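Local coordinates for pesticidal crystal protein Cry4Aa (Bacillus thuringiensis, PDB 2C9K), which kills mosquito larvae by binding midgut epithelial cells and promoting their colloid-osmotic lysis, acting as a pore-forming three-domain delta-endotoxin, at residues T230-T233 against T234-D238; N221-T224 against Y225-Y228; V158-E161 against A162-N166; R104-I107 against Q108-H111; N69-K72 against I73-S77. All coordinates share one frame; numbering follows the deposited sequence.

All five contacts are local packing along helices of the N-terminal bundle, the domain that forms the pore in this toxin family; no ligand site is involved. Contacts 1 and 2 follow one another on helix 222-240, with centres 14 Å apart, and lie against strand 262-267. Contacts 3 and 4, on helices 140-164 and 103-123, lie farther out, about 31 to 32 Å from the centre of the chain. Their centres lie 15 Å apart and they touch, with Phe160 CE2 3.8 Å from Arg104 CG. Contact 5 ends helix 64-74, and its centre is about 19 Å from that of contact 4. Contacts 2 and 3 lie on opposite sides of the chain's centre, about 47 Å from centre to centre.

Contact 1. Residues T230-T233 against T234-D238; sequences TKMT and TAVLD
Met232 O takes two good backbone donors, Val236 N at 2.7 Å and Leu237 N at 3.2 Å, with a weak third bond from Ala235 N. The Leu237 bond spans five residues, and the following bond does the same: Asp238 N reaches Thr233 O at 2.7 Å, nearly along the C=O axis. Two such bonds in succession mark a wider, pi-type turn at 234-237 inside an otherwise alpha-helical segment. At the start of this turn, Thr234 bends its hydroxyl back onto the backbone. With chi1 at 69°, OG1 stands between its own N and carbonyl carbon, where it donates to Lys231 O at 2.9 Å. It comes from above the plane of that carbonyl, 36° out of it. Lys231 O also receives a weak bond from Ala235 N.

Apolar contacts are lighter. Met232 folds along the helix and sets its SD 4.3 Å from Val236 CG2, while its CE meets Ala235 CB at the same separation. Thr233 CG2 approaches Asp238 OD1, whose carboxylate has its main partner elsewhere: OD2 forms a salt bridge with Arg261. The Thr233 hydroxyl bonds to Arg229 O, back along the helix.

The turn sits among three neighbours. Tyr201 and Cys197 of helix 183-208 pack on the Met232, Val236 and Leu237 flank, Tyr6 of helix 5-16 lies against Thr234 and Ala235, and Ile263 of strand 262-267 touches the three threonines.

Contact 2. Residues N221-T224 against Y225-Y228; sequences NWNT and YNTY
The backbone enters helix 222-240 from the extended phi and psi of Asn221 and settles at once into regular i to i+4 bonding, from Tyr225 N to Asn221 O at 3.1 Å through Tyr228 N to Thr224 O, which is nearly straight. Asn221 is the N-cap. Its OD1 accepts from Thr224 N at 3.0 Å, the donor standing 49° out of the amide carbonyl plane, while its ND2 is held by Asp213.

Trp222 and Asn226 lie side by side and point the same way, the amide tilted only 10° from the indole plane. Asn226 CB rests over the indole face in a CH-pi contact, 4.1 Å from the centroid of the six-membered ring. These are the first two turns of the last helix of the delta-endotoxin N-terminal bundle, and Asn226 ND2 joins them to strand 262-267 by a bond to Tyr264 O. Asn226 OD1 bonds to Arg229 on the same helix, and Trp222 NE1 to Glu283 of helix 279-286. Trp222 and Tyr225 also meet the ring of Phe279, Tyr225 edge-to-face.

Thr227 leans its hydroxyl back along the helix, with OG1 anti to the carbonyl carbon (chi1 -60°). OG1 lies 2.8 Å from Asn223 O, the acceptor of Thr227 N, and 3.7 Å from Asn223 ND2.

Contact 3. Residues V158-E161 against A162-N166; sequences VKFE and AYLKN
Phe160 and Leu164 meet one turn apart, with ring atom CE2 of Phe160 3.7 Å from Leu164 CD1, which approaches the ring obliquely. Phe160 swings its ring toward the following turn with CG anti to the backbone N (chi1 -177°), and the ring also makes an edge-to-face contact with Trp91.

The polar backbone changes character over these residues. Val158 O is well served by Ala162 N, at 3.1 Å and 169° at the hydrogen. Beyond it the bonds bend: Tyr163 N divides weakly between Lys159 O and Phe160 O, and Leu164 N reaches Phe160 O only weakly. Leu164 N is better placed on Glu161 O, three residues back, at 2.9 Å. Here the donor stands 62° out of the carbonyl plane. Glu161 O also takes a weak bond from Lys165 N.

The Glu161 chain bends at chi2 and carries its carboxylate across Leu164, with OE2 near CD1. Its ion pair with Arg104 NH1 is long and weak, and Arg104 itself packs against Phe160 and Leu164. Ala162, Tyr163 and Lys165 are exposed.

The mix of weak i to i+4 and tighter i to i+3 bonds is common near the C-terminal end of a helix, here 140-164, probably the central helix of the toxin's pore-forming bundle.

Contact 4. Residues R104-I107 against Q108-H111; sequences RTQI and QLVH
His111 N bonds to Ile107 O at 2.9 Å, the shortest of the backbone bonds joining these two turns. Next comes Val110 N to Gln106 O at 3.2 Å, which is straighter, with 168° at the hydrogen. Leu109 N reaches Thr105 O at 3.3 Å and leans weakly on Gln106 O besides, so that Gln106 O serves two amides. Val110 CG2 also lies 3.6 Å from Gln106 O. The first bond of the run, Gln108 N to Arg104 O, is long and weak.

Gln108 lies back over this weaker end. Its CG sits beside its own N (chi1 -66°), so that the methylene passes next to Arg104 O, and the rest of the chain runs on extended, with CD 3.6 Å from the same oxygen. The CB of Gln108 meets Thr105 O.

These turns belong to helix 103-123 of the delta-endotoxin bundle, next to helix 140-164; by family resemblance the two probably form the hairpin thought to enter the membrane. One face of the helix here looks at that neighbour: Ile107 lies on Ala157, Val110 on Val153, and the His111 ring meets the ring of His150 with planes about 35° apart.

Ile107 and Val110 also meet helix 77-89, where Tyr84 touches both, and Gln106 packs on Thr83 and His87 of that helix. Farther round, Thr105 and Leu109 are exposed, while Gln108 lies by Ile180 and Tyr182.

Contact 5. Residues N69-K72 against I73-S77; sequences NANK and ILNRS
Ile73 packs back on Asn69 at the C-terminal end of helix 64-74, one of the helices of the delta-endotoxin N-terminal bundle. This is the dense side. With chi1 at -61°, Ile73 CG1 turns beside its own N and lies close to Asn69 O, the oxygen that accepts Ile73 N at 2.9 Å. Its CD1 extends across to the Asn69 amide, near OD1. Ile73 is backed by Val117 and Glu120 of helix 103-123.

Leu74 N to Ala70 O is the last good helical bond, 3.1 Å and nearly straight at 171°. Asn75 N then manages only a weak bond to Asn71 O as the chain leaves the helix. The amides of Asn71 and Asn75 cross with their planes 55° apart. Both turn their nitrogens to Ser44 O, well bonded by Asn71 and weakly by Asn75, which ties this end to the residues before helix 46-58.

Lys72 and Arg76 form the looser side: they are exposed and touch the rest lightly, although the Arg76 guanidinium ends in a salt bridge with Glu120, which also backs Ile73. On its way Arg76 CG passes Lys72 O at 3.8 Å, and one face of the guanidinium looks onto Ile73 CA, 4.1 Å above the plane and toward its rim.

Contact 1. Residues T230-T233 against T234-D238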
loop_
_atom_site.group_PDB
_atom_site.type_symbol
_atom_site.label_atom_id
_atom_site.label_comp_id
_atom_site.label_asym_id
_atom_site.label_seq_id
_atom_site.Cartn_x
_atom_site.Cartn_y
_atom_site.Cartn_z
ATOM N N THR A 230 -8.202 2.877 4.914
ATOM C CA THR A 230 -7.929 1.496 4.574
ATOM C C THR A 230 -8.510 1.140 3.210
ATOM O O THR A 230 -7.845 0.499 2.400
ATOM C CB THR A 230 -8.508 0.565 5.635
ATOM O OG1 THR A 230 -7.889 0.856 6.895
ATOM C CG2 THR A 230 -8.260 -0.885 5.266
ATOM N N LYS A 231 -9.746 1.560 2.951
ATOM C CA LYS A 231 -10.395 1.256 1.676
ATOM C C LYS A 231 -9.723 1.981 0.520
ATOM O O LYS A 231 -9.452 1.373 -0.511
ATOM C CB LYS A 231 -11.884 1.631 1.709
ATOM C CG LYS A 231 -12.662 1.055 2.885
ATOM C CD LYS A 231 -12.550 -0.454 2.953
ATOM C CE LYS A 231 -13.028 -0.999 4.303
ATOM N NZ LYS A 231 -14.517 -1.032 4.474
ATOM N N MET A 232 -9.449 3.272 0.695
ATOM C CA MET A 232 -8.820 4.066 -0.355
ATOM C C MET A 232 -7.351 3.733 -0.575
ATOM O O MET A 232 -6.824 3.909 -1.674
ATOM C CB MET A 232 -8.976 5.557 -0.062
ATOM C CG MET A 232 -10.411 6.043 -0.136
ATOM S SD MET A 232 -11.207 5.671 -1.720
ATOM C CE MET A 232 -12.081 4.190 -1.346
ATOM N N THR A 233 -6.669 3.266 0.458
ATOM C CA THR A 233 -5.274 2.916 0.268
ATOM C C THR A 233 -5.205 1.733 -0.687
ATOM O O THR A 233 -4.417 1.738 -1.630
ATOM C CB THR A 233 -4.600 2.533 1.583
ATOM O OG1 THR A 233 -4.375 3.716 2.359
ATOM C CG2 THR A 233 -3.273 1.829 1.319
ATOM N N THR A 234 -6.045 0.729 -0.449
ATOM C CA THR A 234 -6.067 -0.460 -1.288
ATOM C C THR A 234 -6.704 -0.205 -2.650
ATOM O O THR A 234 -6.509 -0.984 -3.581
ATOM C CB THR A 234 -6.832 -1.602 -0.610
ATOM O OG1 THR A 234 -8.223 -1.280 -0.544
ATOM C CG2 THR A 234 -6.323 -1.808 0.786
ATOM N N ALA A 235 -7.469 0.877 -2.771
ATOM C CA ALA A 235 -8.118 1.188 -4.043
ATOM C C ALA A 235 -7.307 2.187 -4.856
ATOM O O ALA A 235 -6.932 1.917 -5.992
ATOM C CB ALA A 235 -9.523 1.725 -3.804
ATOM N N VAL A 236 -7.010 3.333 -4.264
ATOM C CA VAL A 236 -6.258 4.356 -4.967
ATOM C C VAL A 236 -4.754 4.389 -4.694
ATOM O O VAL A 236 -3.965 4.024 -5.556
ATOM C CB VAL A 236 -6.852 5.746 -4.673
ATOM C CG1 VAL A 236 -6.186 6.807 -5.546
ATOM C CG2 VAL A 236 -8.353 5.710 -4.911
ATOM N N LEU A 237 -4.357 4.817 -3.501
ATOM C CA LEU A 237 -2.938 4.936 -3.164
ATOM C C LEU A 237 -2.038 3.777 -3.603
ATOM O O LEU A 237 -0.930 4.007 -4.100
ATOM C CB LEU A 237 -2.777 5.183 -1.661
ATOM C CG LEU A 237 -3.633 6.320 -1.093
ATOM C CD1 LEU A 237 -3.169 6.657 0.315
ATOM C CD2 LEU A 237 -3.537 7.538 -1.991
ATOM N N ASP A 238 -2.496 2.538 -3.424
ATOM C CA ASP A 238 -1.685 1.384 -3.819
ATOM C C ASP A 238 -1.493 1.399 -5.319
ATOM O O ASP A 238 -0.411 1.101 -5.823
ATOM C CB ASP A 238 -2.339 0.057 -3.396
ATOM C CG ASP A 238 -2.102 -0.273 -1.924
ATOM O OD1 ASP A 238 -1.279 0.412 -1.279
ATOM O OD2 ASP A 238 -2.732 -1.224 -1.412
#

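Contact 2. Residues N221-T224 against Y225-Y228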
loop_
_atom_site.group_PDB
_atom_site.type_symbol
_atom_site.label_atom_id
_atom_site.label_comp_id
_atom_site.label_asym_id
_atom_site.label_seq_id
_atom_site.Cartn_x
_atom_site.Cartn_y
_atom_site.Cartn_z
ATOM N N ASN A 221 -15.194 11.516 13.958
ATOM C CA ASN A 221 -15.211 10.057 14.045
ATOM C C ASN A 221 -13.950 9.400 13.483
ATOM O O ASN A 221 -13.806 9.246 12.265
ATOM C CB ASN A 221 -16.426 9.488 13.328
ATOM C CG ASN A 221 -16.628 8.021 13.629
ATOM O OD1 ASN A 221 -15.679 7.240 13.602
ATOM N ND2 ASN A 221 -17.865 7.636 13.917
ATOM N N TRP A 222 -13.053 8.998 14.381
ATOM C CA TRP A 222 -11.794 8.355 14.006
ATOM C C TRP A 222 -11.936 7.031 13.234
ATOM O O TRP A 222 -11.158 6.763 12.318
ATOM C CB TRP A 222 -10.941 8.108 15.254
ATOM C CG TRP A 222 -9.673 7.384 14.959
ATOM C CD1 TRP A 222 -8.489 7.926 14.555
ATOM C CD2 TRP A 222 -9.484 5.973 14.971
ATOM N NE1 TRP A 222 -7.572 6.937 14.312
ATOM C CE2 TRP A 222 -8.157 5.726 14.560
ATOM C CE3 TRP A 222 -10.309 4.888 15.285
ATOM C CZ2 TRP A 222 -7.637 4.440 14.456
ATOM C CZ3 TRP A 222 -9.789 3.612 15.181
ATOM C CH2 TRP A 222 -8.465 3.400 14.771
ATOM N N ASN A 223 -12.912 6.204 13.600
ATOM C CA ASN A 223 -13.096 4.922 12.917
ATOM C C ASN A 223 -13.491 5.146 11.464
ATOM O O ASN A 223 -13.117 4.383 10.571
ATOM C CB ASN A 223 -14.169 4.073 13.609
ATOM C CG ASN A 223 -14.129 2.618 13.165
ATOM O OD1 ASN A 223 -15.027 1.840 13.467
ATOM N ND2 ASN A 223 -13.073 2.244 12.449
ATOM N N THR A 224 -14.259 6.200 11.232
ATOM C CA THR A 224 -14.698 6.526 9.883
ATOM C C THR A 224 -13.481 6.985 9.089
ATOM O O THR A 224 -13.306 6.642 7.932
ATOM C CB THR A 224 -15.764 7.640 9.925
ATOM O OG1 THR A 224 -16.930 7.148 10.602
ATOM C CG2 THR A 224 -16.122 8.094 8.521
ATOM N N TYR A 225 -12.637 7.758 9.752
ATOM C CA TYR A 225 -11.426 8.282 9.162
ATOM C C TYR A 225 -10.549 7.097 8.786
ATOM O O TYR A 225 -10.015 7.016 7.683
ATOM C CB TYR A 225 -10.714 9.168 10.196
ATOM C CG TYR A 225 -9.443 9.811 9.702
ATOM C CD1 TYR A 225 -9.446 11.099 9.169
ATOM C CD2 TYR A 225 -8.240 9.120 9.736
ATOM C CE1 TYR A 225 -8.280 11.678 8.683
ATOM C CE2 TYR A 225 -7.077 9.686 9.251
ATOM C CZ TYR A 225 -7.101 10.962 8.729
ATOM O OH TYR A 225 -5.931 11.514 8.274
ATOM N N ASN A 226 -10.414 6.162 9.714
ATOM C CA ASN A 226 -9.580 4.998 9.482
ATOM C C ASN A 226 -10.114 4.069 8.384
ATOM O O ASN A 226 -9.339 3.537 7.589
ATOM C CB ASN A 226 -9.410 4.228 10.792
ATOM C CG ASN A 226 -8.462 3.066 10.658
ATOM O OD1 ASN A 226 -7.254 3.249 10.487
ATOM N ND2 ASN A 226 -9.002 1.851 10.729
ATOM N N THR A 227 -11.428 3.875 8.333
ATOM C CA THR A 227 -12.007 2.999 7.324
ATOM C C THR A 227 -11.756 3.565 5.930
ATOM O O THR A 227 -11.317 2.859 5.021
ATOM C CB THR A 227 -13.529 2.826 7.538
ATOM O OG1 THR A 227 -13.764 2.260 8.829
ATOM C CG2 THR A 227 -14.117 1.904 6.488
ATOM N N TYR A 228 -12.036 4.849 5.771
ATOM C CA TYR A 228 -11.845 5.511 4.493
ATOM C C TYR A 228 -10.397 5.373 4.005
ATOM O O TYR A 228 -10.145 5.251 2.802
ATOM C CB TYR A 228 -12.208 6.982 4.623
ATOM C CG TYR A 228 -11.925 7.767 3.380
ATOM C CD1 TYR A 228 -12.718 7.631 2.243
ATOM C CD2 TYR A 228 -10.854 8.651 3.335
ATOM C CE1 TYR A 228 -12.452 8.361 1.098
ATOM C CE2 TYR A 228 -10.579 9.385 2.194
ATOM C CZ TYR A 228 -11.379 9.241 1.082
ATOM O OH TYR A 228 -11.096 10.003 -0.032
#

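Contact 3. Residues V158-E161 against A162-N166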
loop_
_atom_site.group_PDB
_atom_site.type_symbol
_atom_site.label_atom_id
_atom_site.label_comp_id
_atom_site.label_asym_id
_atom_site.label_seq_id
_atom_site.Cartn_x
_atom_site.Cartn_y
_atom_site.Cartn_z
ATOM N N VAL A 158 3.951 3.727 -26.118
ATOM C CA VAL A 158 5.352 4.106 -26.133
ATOM C C VAL A 158 6.215 2.900 -26.473
ATOM O O VAL A 158 7.091 2.976 -27.325
ATOM C CB VAL A 158 5.786 4.671 -24.778
ATOM C CG1 VAL A 158 7.291 4.810 -24.729
ATOM C CG2 VAL A 158 5.139 6.024 -24.560
ATOM N N LYS A 159 5.960 1.783 -25.804
ATOM C CA LYS A 159 6.721 0.560 -26.046
ATOM C C LYS A 159 6.522 0.083 -27.476
ATOM O O LYS A 159 7.484 -0.245 -28.168
ATOM C CB LYS A 159 6.282 -0.552 -25.088
ATOM C CG LYS A 159 6.627 -0.311 -23.629
ATOM C CD LYS A 159 6.164 -1.495 -22.791
ATOM C CE LYS A 159 6.412 -1.291 -21.308
ATOM N NZ LYS A 159 5.830 -2.423 -20.534
ATOM N N PHE A 160 5.262 0.043 -27.896
ATOM C CA PHE A 160 4.887 -0.396 -29.232
ATOM C C PHE A 160 5.669 0.336 -30.324
ATOM O O PHE A 160 6.173 -0.277 -31.271
ATOM C CB PHE A 160 3.388 -0.173 -29.444
ATOM C CG PHE A 160 2.887 -0.670 -30.764
ATOM C CD1 PHE A 160 2.820 -2.032 -31.027
ATOM C CD2 PHE A 160 2.516 0.227 -31.762
ATOM C CE1 PHE A 160 2.396 -2.498 -32.263
ATOM C CE2 PHE A 160 2.088 -0.228 -33.005
ATOM C CZ PHE A 160 2.029 -1.594 -33.257
ATOM N N GLU A 161 5.772 1.650 -30.184
ATOM C CA GLU A 161 6.470 2.469 -31.158
ATOM C C GLU A 161 7.990 2.292 -31.133
ATOM O O GLU A 161 8.614 2.158 -32.183
ATOM C CB GLU A 161 6.095 3.938 -30.949
ATOM C CG GLU A 161 5.542 4.619 -32.204
ATOM C CD GLU A 161 4.310 3.919 -32.778
ATOM O OE1 GLU A 161 3.188 4.463 -32.645
ATOM O OE2 GLU A 161 4.470 2.822 -33.362
ATOM N N ALA A 162 8.591 2.286 -29.949
ATOM C CA ALA A 162 10.040 2.125 -29.844
ATOM C C ALA A 162 10.475 0.795 -30.449
ATOM O O ALA A 162 11.629 0.615 -30.835
ATOM C CB ALA A 162 10.469 2.197 -28.389
ATOM N N TYR A 163 9.531 -0.132 -30.525
ATOM C CA TYR A 163 9.772 -1.461 -31.067
ATOM C C TYR A 163 9.792 -1.417 -32.594
ATOM O O TYR A 163 10.497 -2.195 -33.242
ATOM C CB TYR A 163 8.670 -2.404 -30.581
ATOM C CG TYR A 163 8.669 -3.777 -31.215
ATOM C CD1 TYR A 163 9.672 -4.703 -30.932
ATOM C CD2 TYR A 163 7.645 -4.160 -32.081
ATOM C CE1 TYR A 163 9.651 -5.974 -31.494
ATOM C CE2 TYR A 163 7.617 -5.427 -32.647
ATOM C CZ TYR A 163 8.621 -6.329 -32.350
ATOM O OH TYR A 163 8.587 -7.587 -32.905
ATOM N N LEU A 164 9.019 -0.493 -33.161
ATOM C CA LEU A 164 8.926 -0.342 -34.606
ATOM C C LEU A 164 10.069 0.457 -35.229
ATOM O O LEU A 164 10.176 0.525 -36.453
ATOM C CB LEU A 164 7.585 0.296 -34.976
ATOM C CG LEU A 164 6.331 -0.479 -34.564
ATOM C CD1 LEU A 164 5.104 0.288 -35.018
ATOM C CD2 LEU A 164 6.342 -1.872 -35.169
ATOM N N LYS A 165 10.914 1.074 -34.406
ATOM C CA LYS A 165 12.049 1.826 -34.939
ATOM C C LYS A 165 13.181 0.859 -35.263
ATOM O O LYS A 165 14.211 1.248 -35.814
ATOM C CB LYS A 165 12.536 2.884 -33.946
ATOM C CG LYS A 165 11.685 4.138 -33.917
ATOM C CD LYS A 165 12.334 5.246 -33.089
ATOM C CE LYS A 165 11.473 6.513 -33.080
ATOM N NZ LYS A 165 12.031 7.599 -32.220
ATOM N N ASN A 166 12.976 -0.408 -34.914
ATOM C CA ASN A 166 13.953 -1.458 -35.179
ATOM C C ASN A 166 13.554 -2.175 -36.473
ATOM O O ASN A 166 12.548 -1.825 -37.095
ATOM C CB ASN A 166 13.989 -2.445 -34.014
ATOM C CG ASN A 166 14.237 -1.760 -32.682
ATOM O OD1 ASN A 166 13.456 -0.907 -32.251
ATOM N ND2 ASN A 166 15.330 -2.128 -32.023
#

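Contact 4. Residues R104-I107 against Q108-H111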
loop_
_atom_site.group_PDB
_atom_site.type_symbol
_atom_site.label_atom_id
_atom_site.label_comp_id
_atom_site.label_asym_id
_atom_site.label_seq_id
_atom_site.Cartn_x
_atom_site.Cartn_y
_atom_site.Cartn_z
ATOM N N ARG A 104 -1.777 1.563 -34.277
ATOM C CA ARG A 104 -1.575 2.970 -33.973
ATOM C C ARG A 104 -2.856 3.797 -34.051
ATOM O O ARG A 104 -2.976 4.831 -33.386
ATOM C CB ARG A 104 -0.502 3.545 -34.905
ATOM C CG ARG A 104 0.878 2.973 -34.615
ATOM C CD ARG A 104 1.989 3.640 -35.403
ATOM N NE ARG A 104 2.090 3.126 -36.763
ATOM C CZ ARG A 104 3.195 3.194 -37.497
ATOM N NH1 ARG A 104 4.288 3.752 -36.993
ATOM N NH2 ARG A 104 3.212 2.698 -38.728
ATOM N N THR A 105 -3.817 3.345 -34.850
ATOM C CA THR A 105 -5.078 4.065 -34.982
ATOM C C THR A 105 -5.968 3.732 -33.785
ATOM O O THR A 105 -6.654 4.604 -33.243
ATOM C CB THR A 105 -5.803 3.687 -36.305
ATOM O OG1 THR A 105 -6.932 4.548 -36.500
ATOM C CG2 THR A 105 -6.276 2.246 -36.265
ATOM N N GLN A 106 -5.933 2.465 -33.374
ATOM C CA GLN A 106 -6.718 1.973 -32.241
ATOM C C GLN A 106 -6.217 2.620 -30.949
ATOM O O GLN A 106 -7.002 2.938 -30.055
ATOM C CB GLN A 106 -6.590 0.453 -32.152
ATOM C CG GLN A 106 -7.653 -0.225 -31.320
ATOM C CD GLN A 106 -9.054 0.034 -31.832
ATOM O OE1 GLN A 106 -9.295 0.039 -33.035
ATOM N NE2 GLN A 106 -9.990 0.234 -30.917
ATOM N N ILE A 107 -4.904 2.809 -30.853
ATOM C CA ILE A 107 -4.316 3.450 -29.688
ATOM C C ILE A 107 -4.864 4.878 -29.621
ATOM O O ILE A 107 -5.154 5.398 -28.543
ATOM C CB ILE A 107 -2.768 3.489 -29.793
ATOM C CG1 ILE A 107 -2.199 2.083 -29.598
ATOM C CG2 ILE A 107 -2.190 4.452 -28.769
ATOM C CD1 ILE A 107 -0.685 2.007 -29.695
ATOM N N GLN A 108 -5.018 5.501 -30.786
ATOM C CA GLN A 108 -5.534 6.862 -30.876
ATOM C C GLN A 108 -6.936 7.000 -30.291
ATOM O O GLN A 108 -7.259 8.016 -29.675
ATOM C CB GLN A 108 -5.557 7.326 -32.333
ATOM C CG GLN A 108 -4.191 7.472 -32.973
ATOM C CD GLN A 108 -4.267 8.084 -34.362
ATOM O OE1 GLN A 108 -3.245 8.267 -35.030
ATOM N NE2 GLN A 108 -5.481 8.409 -34.802
ATOM N N LEU A 109 -7.773 5.988 -30.498
ATOM C CA LEU A 109 -9.135 6.019 -29.975
ATOM C C LEU A 109 -9.156 5.850 -28.460
ATOM O O LEU A 109 -9.878 6.562 -27.760
ATOM C CB LEU A 109 -9.991 4.929 -30.627
ATOM C CG LEU A 109 -10.357 5.135 -32.097
ATOM C CD1 LEU A 109 -11.267 4.002 -32.552
ATOM C CD2 LEU A 109 -11.048 6.479 -32.274
ATOM N N VAL A 110 -8.370 4.905 -27.954
ATOM C CA VAL A 110 -8.310 4.685 -26.518
ATOM C C VAL A 110 -7.759 5.932 -25.843
ATOM O O VAL A 110 -8.169 6.262 -24.740
ATOM C CB VAL A 110 -7.420 3.474 -26.147
ATOM C CG1 VAL A 110 -7.268 3.383 -24.636
ATOM C CG2 VAL A 110 -8.044 2.190 -26.671
ATOM N N HIS A 111 -6.837 6.633 -26.491
ATOM C CA HIS A 111 -6.294 7.839 -25.880
ATOM C C HIS A 111 -7.313 8.971 -25.941
ATOM O O HIS A 111 -7.311 9.866 -25.100
ATOM C CB HIS A 111 -5.001 8.272 -26.568
ATOM C CG HIS A 111 -4.432 9.547 -26.024
ATOM N ND1 HIS A 111 -4.175 9.735 -24.683
ATOM C CD2 HIS A 111 -4.088 10.706 -26.637
ATOM C CE1 HIS A 111 -3.700 10.955 -24.494
ATOM N NE2 HIS A 111 -3.638 11.565 -25.663
#

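Contact 5. Residues N69-K72 against I73-S77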
loop_
_atom_site.group_PDB
_atom_site.type_symbol
_atom_site.label_atom_id
_atom_site.label_comp_id
_atom_site.label_asym_id
_atom_site.label_seq_id
_atom_site.Cartn_x
_atom_site.Cartn_y
_atom_site.Cartn_z
ATOM N N ASN A 69 -25.040 7.920 -13.193
ATOM C CA ASN A 69 -24.511 8.630 -14.343
ATOM C C ASN A 69 -23.042 8.289 -14.459
ATOM O O ASN A 69 -22.545 8.007 -15.549
ATOM C CB ASN A 69 -24.667 10.140 -14.192
ATOM C CG ASN A 69 -24.009 10.895 -15.328
ATOM O OD1 ASN A 69 -22.938 11.483 -15.163
ATOM N ND2 ASN A 69 -24.634 10.863 -16.497
ATOM N N ALA A 70 -22.354 8.317 -13.324
ATOM C CA ALA A 70 -20.933 8.001 -13.285
ATOM C C ALA A 70 -20.725 6.577 -13.777
ATOM O O ALA A 70 -19.806 6.302 -14.542
ATOM C CB ALA A 70 -20.397 8.148 -11.855
ATOM N N ASN A 71 -21.598 5.676 -13.343
ATOM C CA ASN A 71 -21.503 4.270 -13.723
ATOM C C ASN A 71 -21.750 4.062 -15.219
ATOM O O ASN A 71 -21.186 3.167 -15.848
ATOM C CB ASN A 71 -22.506 3.456 -12.908
ATOM C CG ASN A 71 -22.290 1.979 -13.052
ATOM O OD1 ASN A 71 -21.202 1.483 -12.778
ATOM N ND2 ASN A 71 -23.322 1.259 -13.484
ATOM N N LYS A 72 -22.601 4.916 -15.772
ATOM C CA LYS A 72 -22.978 4.887 -17.176
ATOM C C LYS A 72 -21.835 5.397 -18.047
ATOM O O LYS A 72 -21.598 4.890 -19.140
ATOM C CB LYS A 72 -24.209 5.776 -17.352
ATOM C CG LYS A 72 -24.886 5.756 -18.706
ATOM C CD LYS A 72 -26.050 6.754 -18.705
ATOM C CE LYS A 72 -27.009 6.508 -17.522
ATOM N NZ LYS A 72 -28.110 7.513 -17.406
ATOM N N ILE A 73 -21.129 6.404 -17.543
ATOM C CA ILE A 73 -20.020 7.032 -18.255
ATOM C C ILE A 73 -18.740 6.205 -18.309
ATOM O O ILE A 73 -18.117 6.089 -19.360
ATOM C CB ILE A 73 -19.666 8.403 -17.625
ATOM C CG1 ILE A 73 -20.871 9.346 -17.706
ATOM C CG2 ILE A 73 -18.463 9.012 -18.336
ATOM C CD1 ILE A 73 -20.611 10.730 -17.123
ATOM N N LEU A 74 -18.337 5.650 -17.171
ATOM C CA LEU A 74 -17.119 4.854 -17.101
ATOM C C LEU A 74 -17.288 3.448 -17.662
ATOM O O LEU A 74 -16.308 2.734 -17.866
ATOM C CB LEU A 74 -16.622 4.794 -15.653
ATOM C CG LEU A 74 -15.551 5.801 -15.210
ATOM C CD1 LEU A 74 -15.463 6.977 -16.159
ATOM C CD2 LEU A 74 -15.872 6.272 -13.813
ATOM N N ASN A 75 -18.531 3.052 -17.911
ATOM C CA ASN A 75 -18.808 1.733 -18.470
ATOM C C ASN A 75 -18.676 1.762 -19.993
ATOM O O ASN A 75 -19.038 0.806 -20.678
ATOM C CB ASN A 75 -20.203 1.257 -18.057
ATOM C CG ASN A 75 -20.164 0.299 -16.872
ATOM O OD1 ASN A 75 -19.215 0.307 -16.086
ATOM N ND2 ASN A 75 -21.204 -0.526 -16.734
ATOM N N ARG A 76 -18.147 2.866 -20.513
ATOM C CA ARG A 76 -17.938 3.017 -21.943
ATOM C C ARG A 76 -16.562 2.471 -22.266
ATOM O O ARG A 76 -16.323 1.968 -23.362
ATOM C CB ARG A 76 -17.980 4.484 -22.353
ATOM C CG ARG A 76 -19.331 5.147 -22.223
ATOM C CD ARG A 76 -19.177 6.627 -22.474
ATOM N NE ARG A 76 -20.413 7.368 -22.277
ATOM C CZ ARG A 76 -20.458 8.685 -22.123
ATOM N NH1 ARG A 76 -19.330 9.389 -22.143
ATOM N NH2 ARG A 76 -21.623 9.300 -21.954
ATOM N N SER A 77 -15.654 2.585 -21.303
ATOM C CA SER A 77 -14.295 2.109 -21.487
ATOM C C SER A 77 -14.294 0.637 -21.875
ATOM O O SER A 77 -13.359 0.162 -22.514
ATOM C CB SER A 77 -13.480 2.302 -20.201
ATOM O OG SER A 77 -13.298 3.674 -19.891
#